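Local coordinates for protein putative rubredoxin reductase (Rhodopseudomonas palustris, PDB 3FG2) that probably passes electrons from NADH through its bound FAD to a ferredoxin of the CYP199A2 system, at residues L113-V123 against A207-V217; F355-G364 against L381-A392. All blocks are in the same frame, centred on the assembly; numbering follows the deposited sequence.

From the N terminus, the chain first builds most strands of the first parallel sheet and then enters the loop 113-123, which leads into strand 123-124 at the edge of the second. After 83 intervening residues, rich in helix, it returns as the hairpin 207-217, and contact 1 closes there. Only later does contact 2 open, at the hairpin 355-364; it closes a much shorter loop when 381-392 comes back. The two loops follow in series, neither nesting nor crossing. The contact centres lie about 46 Å apart, on opposite sides of the chain's centre: contact 1 ties the loop to the three-stranded antiparallel sheet, contact 2 the hairpin of the C-terminal sheet to the segment entering helix 389-393.

Contact 1 of 2, residues L113-V123 against A207-V217; sequences LDVPNASLPDV and ATEIAAEGDRV
A single direct hydrogen bond joins the turn-rich loop 113-123 to the hairpin 207-217, from I210 N to P116 O (3.1 Å, N-H...O angle 155°), while two waters bridge the other end of the contact. One water accepts from both D122 N and V217 N and donates to D215 O; the second donates to D122 OD1 and V217 O. The other carboxylate oxygen, D122 OD2, forms a salt bridge with R138, so this acid serves the water network and a helix of the nucleotide-binding fold at once.

Between these polar ends, side-chain carbons pack on one another and on backbone carbonyls. I210 sits at the middle of the packing: its CG1 lies 3.8 Å from V115 CG1, and its CD1 reaches L113 CD2. V115 straddles the strand, with CG1 against E209 CA at 3.3 Å and CG2 beside A207 O. The ring carbon P116 CD rests on T208 O at 3.4 Å.

The loop is a string of beta turns, type II from V115 to A118 and type I from N117 to L120 and from L120 to V123, that delivers the chain into edge strand 123-124 of the Rossmann-type parallel sheet. Its partner is the antiparallel hairpin of a three-stranded sheet, in which T208 and E209 form a classic beta bulge opposite V221.

At L120, chi1 (-73°) turns CG toward the hairpin, where the two methyls part: CD1 presses on A212 CB at 3.3 Å, tighter than usual van der Waals contact, and CD2 meets D215 OD1. The L120 and D215 side chains run roughly at right angles. Further along, V217 CG2 lies 3.7 Å from D122 CB and also touches V123 CG2.

Contact 2 of 2, residues F355-G364 against L381-A392; sequences FCYKAGKLIG and LPLDKSVTPEQA
The Y357 ring is held between P389 CG, centred over one face, and L362 CD2, offset toward the rim of the opposite face, while V387 O lies at its edge in the ring plane. P389 CG stands 3.7 Å from the centroid of the Y357 ring, 13° off the normal, in a CH-pi contact. The F355 ring receives A392 CB over one face in a second CH-pi contact, tilted 29° from the normal.

Y357 OH donates to V387 O at 2.7 Å, approaching from above the carbonyl plane rather than along a lone pair. With an alanine here in place of the tyrosine, V387 O would probably lose this donor and a gap would be likely to open between P389 and L362.

These aromatic residues sit on strand 351-358, which pairs with strand 361-368 through a type I' turn in the antiparallel sheet of the reductase C-terminal region. Segment 381-392 opens with a Schellman motif that ends the preceding helix, D384 being its positive-phi C-prime residue, and runs across the hairpin to helix 389-393. T388 is the N-cap of that helix, OG1 accepting from Q391 N; P389 and A392, in the first turn, supply the carbons that meet the rings.

Farther along the hairpin, L362 N donates to S386 OG at 3.0 Å in a nearly straight bond (166°). A water that donates to G360 O is also hydrogen-bonded to S386 OG. K361 runs out extended and bends only at its last torsion, chi4, bringing NZ over the carboxylate plane of D384 for a salt bridge to OD1 of 2.8 Å. The same ammonium donates to a water that in turn bonds L362 O and K385 O. The L362 and L381 side chains cross at about a right angle, CD1 of L362 against CD2 of L381 at 3.3 Å, tighter than usual van der Waals contact.

Contact 1 of 2, residues L113-V123 against A207-V217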
# COMPACT_ATOMS: atom_id res chain seq x y z
N LEU A 113 -15.92 -4.34 -7.07
CA LEU A 113 -16.19 -5.72 -7.42
C LEU A 113 -17.27 -5.65 -8.51
O LEU A 113 -18.37 -5.15 -8.26
CB LEU A 113 -16.73 -6.49 -6.21
CG LEU A 113 -17.00 -7.98 -6.44
CD1 LEU A 113 -15.67 -8.70 -6.69
CD2 LEU A 113 -17.70 -8.56 -5.24
N ASP A 114 -16.94 -6.13 -9.70
CA ASP A 114 -17.85 -6.09 -10.85
C ASP A 114 -18.73 -7.34 -10.92
O ASP A 114 -18.66 -8.12 -11.88
CB ASP A 114 -17.02 -5.95 -12.13
CG ASP A 114 -17.86 -5.56 -13.33
OD1 ASP A 114 -19.09 -5.38 -13.20
OD2 ASP A 114 -17.26 -5.43 -14.42
N VAL A 115 -19.58 -7.52 -9.92
CA VAL A 115 -20.43 -8.70 -9.85
C VAL A 115 -21.85 -8.34 -9.41
O VAL A 115 -22.06 -7.36 -8.69
CB VAL A 115 -19.78 -9.71 -8.87
CG1 VAL A 115 -20.79 -10.25 -7.89
CG2 VAL A 115 -19.11 -10.82 -9.66
N PRO A 116 -22.86 -9.12 -9.84
CA PRO A 116 -24.24 -8.83 -9.45
C PRO A 116 -24.39 -8.70 -7.93
O PRO A 116 -23.81 -9.48 -7.17
CB PRO A 116 -25.01 -10.02 -10.00
CG PRO A 116 -24.27 -10.32 -11.27
CD PRO A 116 -22.81 -10.24 -10.80
N ASN A 117 -25.16 -7.70 -7.51
CA ASN A 117 -25.40 -7.44 -6.09
C ASN A 117 -24.13 -7.07 -5.30
O ASN A 117 -24.16 -6.99 -4.07
CB ASN A 117 -26.07 -8.65 -5.43
CG ASN A 117 -27.59 -8.66 -5.60
OD1 ASN A 117 -28.26 -9.63 -5.23
ND2 ASN A 117 -28.14 -7.58 -6.15
N ALA A 118 -23.03 -6.82 -6.01
CA ALA A 118 -21.78 -6.47 -5.34
C ALA A 118 -21.88 -5.17 -4.54
O ALA A 118 -21.04 -4.91 -3.68
CB ALA A 118 -20.67 -6.35 -6.37
N SER A 119 -22.90 -4.37 -4.83
CA SER A 119 -23.07 -3.10 -4.14
C SER A 119 -24.06 -3.12 -2.98
O SER A 119 -24.48 -2.06 -2.51
CB SER A 119 -23.46 -2.01 -5.14
OG SER A 119 -24.70 -2.31 -5.74
N LEU A 120 -24.46 -4.30 -2.52
CA LEU A 120 -25.38 -4.37 -1.39
C LEU A 120 -24.66 -3.80 -0.17
O LEU A 120 -23.43 -3.75 -0.12
CB LEU A 120 -25.82 -5.81 -1.13
CG LEU A 120 -26.79 -6.38 -2.16
CD1 LEU A 120 -27.05 -7.85 -1.86
CD2 LEU A 120 -28.10 -5.59 -2.13
N PRO A 121 -25.41 -3.37 0.85
CA PRO A 121 -24.83 -2.79 2.07
C PRO A 121 -23.73 -3.59 2.76
O PRO A 121 -22.75 -3.01 3.24
CB PRO A 121 -26.05 -2.61 2.98
CG PRO A 121 -27.18 -2.42 2.01
CD PRO A 121 -26.88 -3.47 0.97
N ASP A 122 -23.88 -4.91 2.81
CA ASP A 122 -22.90 -5.76 3.49
C ASP A 122 -21.70 -6.22 2.67
O ASP A 122 -21.05 -7.21 3.02
CB ASP A 122 -23.61 -6.97 4.11
CG ASP A 122 -24.43 -6.60 5.34
OD1 ASP A 122 -25.48 -7.24 5.57
OD2 ASP A 122 -24.02 -5.68 6.08
N VAL A 123 -21.40 -5.50 1.59
CA VAL A 123 -20.24 -5.80 0.77
C VAL A 123 -19.34 -4.58 0.99
O VAL A 123 -19.52 -3.52 0.37
CB VAL A 123 -20.61 -5.94 -0.73
CG1 VAL A 123 -19.36 -6.13 -1.55
CG2 VAL A 123 -21.54 -7.13 -0.92
N ALA A 207 -15.36 -14.56 -7.76
CA ALA A 207 -16.73 -14.34 -7.33
C ALA A 207 -17.48 -14.03 -8.63
O ALA A 207 -17.01 -13.24 -9.45
CB ALA A 207 -16.81 -13.15 -6.38
N THR A 208 -18.63 -14.67 -8.84
CA THR A 208 -19.41 -14.43 -10.05
C THR A 208 -20.74 -13.79 -9.71
O THR A 208 -21.46 -13.33 -10.61
CB THR A 208 -19.70 -15.74 -10.81
OG1 THR A 208 -20.41 -16.63 -9.95
CG2 THR A 208 -18.41 -16.39 -11.28
N GLU A 209 -21.08 -13.75 -8.42
CA GLU A 209 -22.34 -13.19 -7.96
C GLU A 209 -22.39 -13.18 -6.43
O GLU A 209 -21.80 -14.04 -5.78
CB GLU A 209 -23.50 -14.03 -8.52
CG GLU A 209 -24.86 -13.79 -7.87
CD GLU A 209 -25.97 -14.66 -8.46
OE1 GLU A 209 -25.79 -15.90 -8.54
OE2 GLU A 209 -27.03 -14.12 -8.85
N ILE A 210 -23.08 -12.19 -5.86
CA ILE A 210 -23.25 -12.11 -4.42
C ILE A 210 -24.68 -12.53 -4.14
O ILE A 210 -25.62 -11.80 -4.47
CB ILE A 210 -23.07 -10.67 -3.88
CG1 ILE A 210 -21.65 -10.16 -4.18
CG2 ILE A 210 -23.41 -10.63 -2.39
CD1 ILE A 210 -20.55 -11.10 -3.72
N ALA A 211 -24.85 -13.71 -3.55
CA ALA A 211 -26.18 -14.22 -3.24
C ALA A 211 -26.83 -13.41 -2.13
O ALA A 211 -26.25 -13.19 -1.06
CB ALA A 211 -26.09 -15.70 -2.83
N ALA A 212 -28.05 -12.95 -2.39
CA ALA A 212 -28.75 -12.16 -1.40
C ALA A 212 -30.20 -12.60 -1.26
O ALA A 212 -30.76 -13.29 -2.13
CB ALA A 212 -28.68 -10.69 -1.75
N GLU A 213 -30.79 -12.20 -0.15
CA GLU A 213 -32.18 -12.49 0.17
C GLU A 213 -32.70 -11.12 0.57
O GLU A 213 -32.27 -10.55 1.57
CB GLU A 213 -32.23 -13.48 1.33
CG GLU A 213 -33.61 -13.86 1.76
CD GLU A 213 -34.07 -13.08 2.97
OE1 GLU A 213 -33.35 -13.10 4.00
OE2 GLU A 213 -35.14 -12.46 2.89
N GLY A 214 -33.61 -10.58 -0.23
CA GLY A 214 -34.11 -9.25 0.03
C GLY A 214 -32.94 -8.39 -0.41
O GLY A 214 -32.66 -8.27 -1.61
N ASP A 215 -32.25 -7.80 0.55
CA ASP A 215 -31.07 -7.00 0.27
C ASP A 215 -30.01 -7.37 1.30
O ASP A 215 -29.09 -6.60 1.59
CB ASP A 215 -31.38 -5.50 0.31
CG ASP A 215 -32.00 -5.01 -0.99
OD1 ASP A 215 -31.40 -5.27 -2.07
OD2 ASP A 215 -33.07 -4.37 -0.95
N ARG A 216 -30.17 -8.57 1.83
CA ARG A 216 -29.28 -9.13 2.82
C ARG A 216 -28.36 -10.15 2.17
O ARG A 216 -28.84 -11.13 1.60
CB ARG A 216 -30.07 -9.82 3.93
CG ARG A 216 -30.93 -8.90 4.77
CD ARG A 216 -31.66 -9.69 5.84
NE ARG A 216 -32.86 -10.34 5.32
CZ ARG A 216 -33.95 -9.69 4.91
NH1 ARG A 216 -35.00 -10.36 4.46
NH2 ARG A 216 -33.98 -8.36 4.95
N VAL A 217 -27.06 -9.92 2.25
CA VAL A 217 -26.10 -10.85 1.68
C VAL A 217 -26.29 -12.22 2.33
O VAL A 217 -26.49 -12.30 3.54
CB VAL A 217 -24.64 -10.39 1.94
CG1 VAL A 217 -23.68 -11.48 1.54
CG2 VAL A 217 -24.35 -9.10 1.20
O HOH W 1 -26.80 -9.97 5.83
O HOH W 2 -26.29 -6.82 2.67

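Contact 2 of 2, residues F355-G364 against L381-A392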
# COMPACT_ATOMS: atom_id res chain seq x y z
N PHE A 355 15.49 -16.29 0.86
CA PHE A 355 16.44 -15.48 0.12
C PHE A 355 16.16 -15.75 -1.35
O PHE A 355 16.36 -16.85 -1.85
CB PHE A 355 17.88 -15.85 0.49
CG PHE A 355 18.34 -15.25 1.79
CD1 PHE A 355 17.62 -15.46 2.96
CD2 PHE A 355 19.50 -14.49 1.84
CE1 PHE A 355 18.04 -14.91 4.16
CE2 PHE A 355 19.93 -13.93 3.04
CZ PHE A 355 19.20 -14.15 4.21
N CYS A 356 15.67 -14.73 -2.04
CA CYS A 356 15.32 -14.89 -3.44
C CYS A 356 16.43 -14.41 -4.36
O CYS A 356 16.95 -13.30 -4.19
CB CYS A 356 14.04 -14.12 -3.73
SG CYS A 356 12.77 -14.45 -2.51
N TYR A 357 16.76 -15.25 -5.33
CA TYR A 357 17.79 -14.95 -6.30
C TYR A 357 17.30 -14.98 -7.74
O TYR A 357 16.26 -15.58 -8.05
CB TYR A 357 18.93 -15.96 -6.20
CG TYR A 357 19.67 -15.95 -4.90
CD1 TYR A 357 19.09 -16.47 -3.74
CD2 TYR A 357 20.97 -15.45 -4.82
CE1 TYR A 357 19.77 -16.49 -2.54
CE2 TYR A 357 21.67 -15.46 -3.62
CZ TYR A 357 21.07 -15.98 -2.48
OH TYR A 357 21.76 -16.01 -1.29
N LYS A 358 18.06 -14.33 -8.61
CA LYS A 358 17.79 -14.29 -10.04
C LYS A 358 19.16 -14.21 -10.71
O LYS A 358 19.91 -13.27 -10.47
CB LYS A 358 16.95 -13.08 -10.42
CG LYS A 358 16.62 -13.04 -11.90
CD LYS A 358 15.66 -11.92 -12.26
CE LYS A 358 16.28 -10.56 -12.04
NZ LYS A 358 15.35 -9.47 -12.46
N ALA A 359 19.48 -15.22 -11.51
CA ALA A 359 20.77 -15.26 -12.20
C ALA A 359 21.94 -15.21 -11.22
O ALA A 359 22.93 -14.53 -11.48
CB ALA A 359 20.87 -14.11 -13.20
N GLY A 360 21.81 -15.90 -10.09
CA GLY A 360 22.88 -15.95 -9.10
C GLY A 360 23.04 -14.77 -8.16
O GLY A 360 23.92 -14.78 -7.30
N LYS A 361 22.19 -13.76 -8.29
CA LYS A 361 22.29 -12.57 -7.45
C LYS A 361 21.06 -12.38 -6.55
O LYS A 361 19.92 -12.54 -6.98
CB LYS A 361 22.46 -11.34 -8.35
CG LYS A 361 22.72 -10.03 -7.61
CD LYS A 361 23.05 -8.92 -8.60
CE LYS A 361 23.42 -7.61 -7.92
NZ LYS A 361 22.25 -7.00 -7.22
N LEU A 362 21.31 -12.05 -5.29
CA LEU A 362 20.24 -11.84 -4.32
C LEU A 362 19.42 -10.65 -4.78
O LEU A 362 19.96 -9.56 -4.95
CB LEU A 362 20.83 -11.58 -2.93
CG LEU A 362 19.93 -11.64 -1.69
CD1 LEU A 362 18.87 -10.58 -1.75
CD2 LEU A 362 19.30 -13.00 -1.61
N ILE A 363 18.12 -10.85 -4.98
CA ILE A 363 17.26 -9.75 -5.41
C ILE A 363 16.31 -9.32 -4.32
O ILE A 363 15.74 -8.23 -4.37
CB ILE A 363 16.44 -10.13 -6.66
CG1 ILE A 363 15.71 -11.45 -6.43
CG2 ILE A 363 17.36 -10.23 -7.88
CD1 ILE A 363 14.62 -11.72 -7.45
N GLY A 364 16.11 -10.16 -3.31
CA GLY A 364 15.22 -9.79 -2.23
C GLY A 364 15.17 -10.78 -1.10
O GLY A 364 15.55 -11.94 -1.28
N LEU A 381 21.43 -4.94 0.03
CA LEU A 381 20.79 -4.74 -1.27
C LEU A 381 20.96 -3.35 -1.87
O LEU A 381 21.20 -3.23 -3.07
CB LEU A 381 19.31 -5.12 -1.18
CG LEU A 381 19.11 -6.62 -0.93
CD1 LEU A 381 17.66 -6.91 -0.59
CD2 LEU A 381 19.57 -7.41 -2.16
N PRO A 382 20.84 -2.29 -1.07
CA PRO A 382 21.01 -0.97 -1.70
C PRO A 382 22.41 -0.82 -2.28
O PRO A 382 22.61 -0.11 -3.26
CB PRO A 382 20.74 -0.01 -0.55
CG PRO A 382 19.72 -0.73 0.25
CD PRO A 382 20.29 -2.14 0.29
N LEU A 383 23.39 -1.50 -1.67
CA LEU A 383 24.76 -1.43 -2.15
C LEU A 383 24.95 -2.35 -3.33
O LEU A 383 26.05 -2.45 -3.88
CB LEU A 383 25.72 -1.83 -1.04
CG LEU A 383 25.76 -0.83 0.11
CD1 LEU A 383 26.47 -1.43 1.29
CD2 LEU A 383 26.43 0.45 -0.37
N ASP A 384 23.88 -3.02 -3.71
CA ASP A 384 23.92 -3.94 -4.84
C ASP A 384 24.88 -5.10 -4.58
O ASP A 384 25.43 -5.69 -5.52
CB ASP A 384 24.32 -3.16 -6.10
CG ASP A 384 23.87 -3.84 -7.37
OD1 ASP A 384 22.69 -4.25 -7.44
OD2 ASP A 384 24.70 -3.97 -8.30
N LYS A 385 25.09 -5.42 -3.31
CA LYS A 385 25.98 -6.53 -2.94
C LYS A 385 25.14 -7.77 -2.77
O LYS A 385 23.92 -7.70 -2.69
CB LYS A 385 26.72 -6.23 -1.63
CG LYS A 385 27.52 -4.95 -1.65
CD LYS A 385 28.72 -4.98 -0.68
CE LYS A 385 28.30 -5.26 0.76
NZ LYS A 385 29.47 -5.20 1.70
N SER A 386 25.79 -8.93 -2.72
CA SER A 386 25.04 -10.16 -2.60
C SER A 386 25.70 -11.16 -1.67
O SER A 386 26.79 -10.94 -1.16
CB SER A 386 24.88 -10.78 -3.99
OG SER A 386 24.02 -11.91 -3.97
N VAL A 387 24.99 -12.26 -1.44
CA VAL A 387 25.47 -13.36 -0.62
C VAL A 387 25.05 -14.59 -1.39
O VAL A 387 23.96 -14.62 -1.95
CB VAL A 387 24.83 -13.34 0.79
CG1 VAL A 387 24.80 -14.73 1.37
CG2 VAL A 387 25.65 -12.43 1.70
N THR A 388 25.90 -15.60 -1.43
CA THR A 388 25.56 -16.80 -2.18
C THR A 388 24.44 -17.59 -1.52
O THR A 388 24.22 -17.46 -0.31
CB THR A 388 26.78 -17.74 -2.34
OG1 THR A 388 27.01 -18.45 -1.12
CG2 THR A 388 28.02 -16.93 -2.72
N PRO A 389 23.71 -18.40 -2.30
CA PRO A 389 22.60 -19.23 -1.81
C PRO A 389 23.12 -20.18 -0.74
O PRO A 389 22.41 -20.52 0.20
CB PRO A 389 22.15 -19.98 -3.06
CG PRO A 389 22.48 -19.02 -4.17
CD PRO A 389 23.84 -18.51 -3.77
N GLU A 390 24.37 -20.60 -0.92
CA GLU A 390 25.01 -21.51 0.02
C GLU A 390 25.20 -20.81 1.36
O GLU A 390 24.96 -21.38 2.42
CB GLU A 390 26.37 -21.96 -0.54
CG GLU A 390 26.32 -22.76 -1.85
CD GLU A 390 25.89 -21.94 -3.07
OE1 GLU A 390 26.45 -20.84 -3.29
OE2 GLU A 390 25.00 -22.40 -3.81
N GLN A 391 25.64 -19.56 1.31
CA GLN A 391 25.87 -18.79 2.52
C GLN A 391 24.56 -18.44 3.24
O GLN A 391 24.49 -18.46 4.47
CB GLN A 391 26.62 -17.51 2.17
CG GLN A 391 28.03 -17.76 1.65
CD GLN A 391 28.70 -16.50 1.15
OE1 GLN A 391 29.93 -16.43 1.08
NE2 GLN A 391 27.91 -15.50 0.77
N ALA A 392 23.53 -18.12 2.46
CA ALA A 392 22.24 -17.75 3.01
C ALA A 392 21.65 -18.86 3.86
O ALA A 392 21.04 -18.59 4.90
CB ALA A 392 21.27 -17.41 1.88
O HOH W 3 25.69 -14.17 -5.19
O HOH W 4 22.40 -8.42 -5.02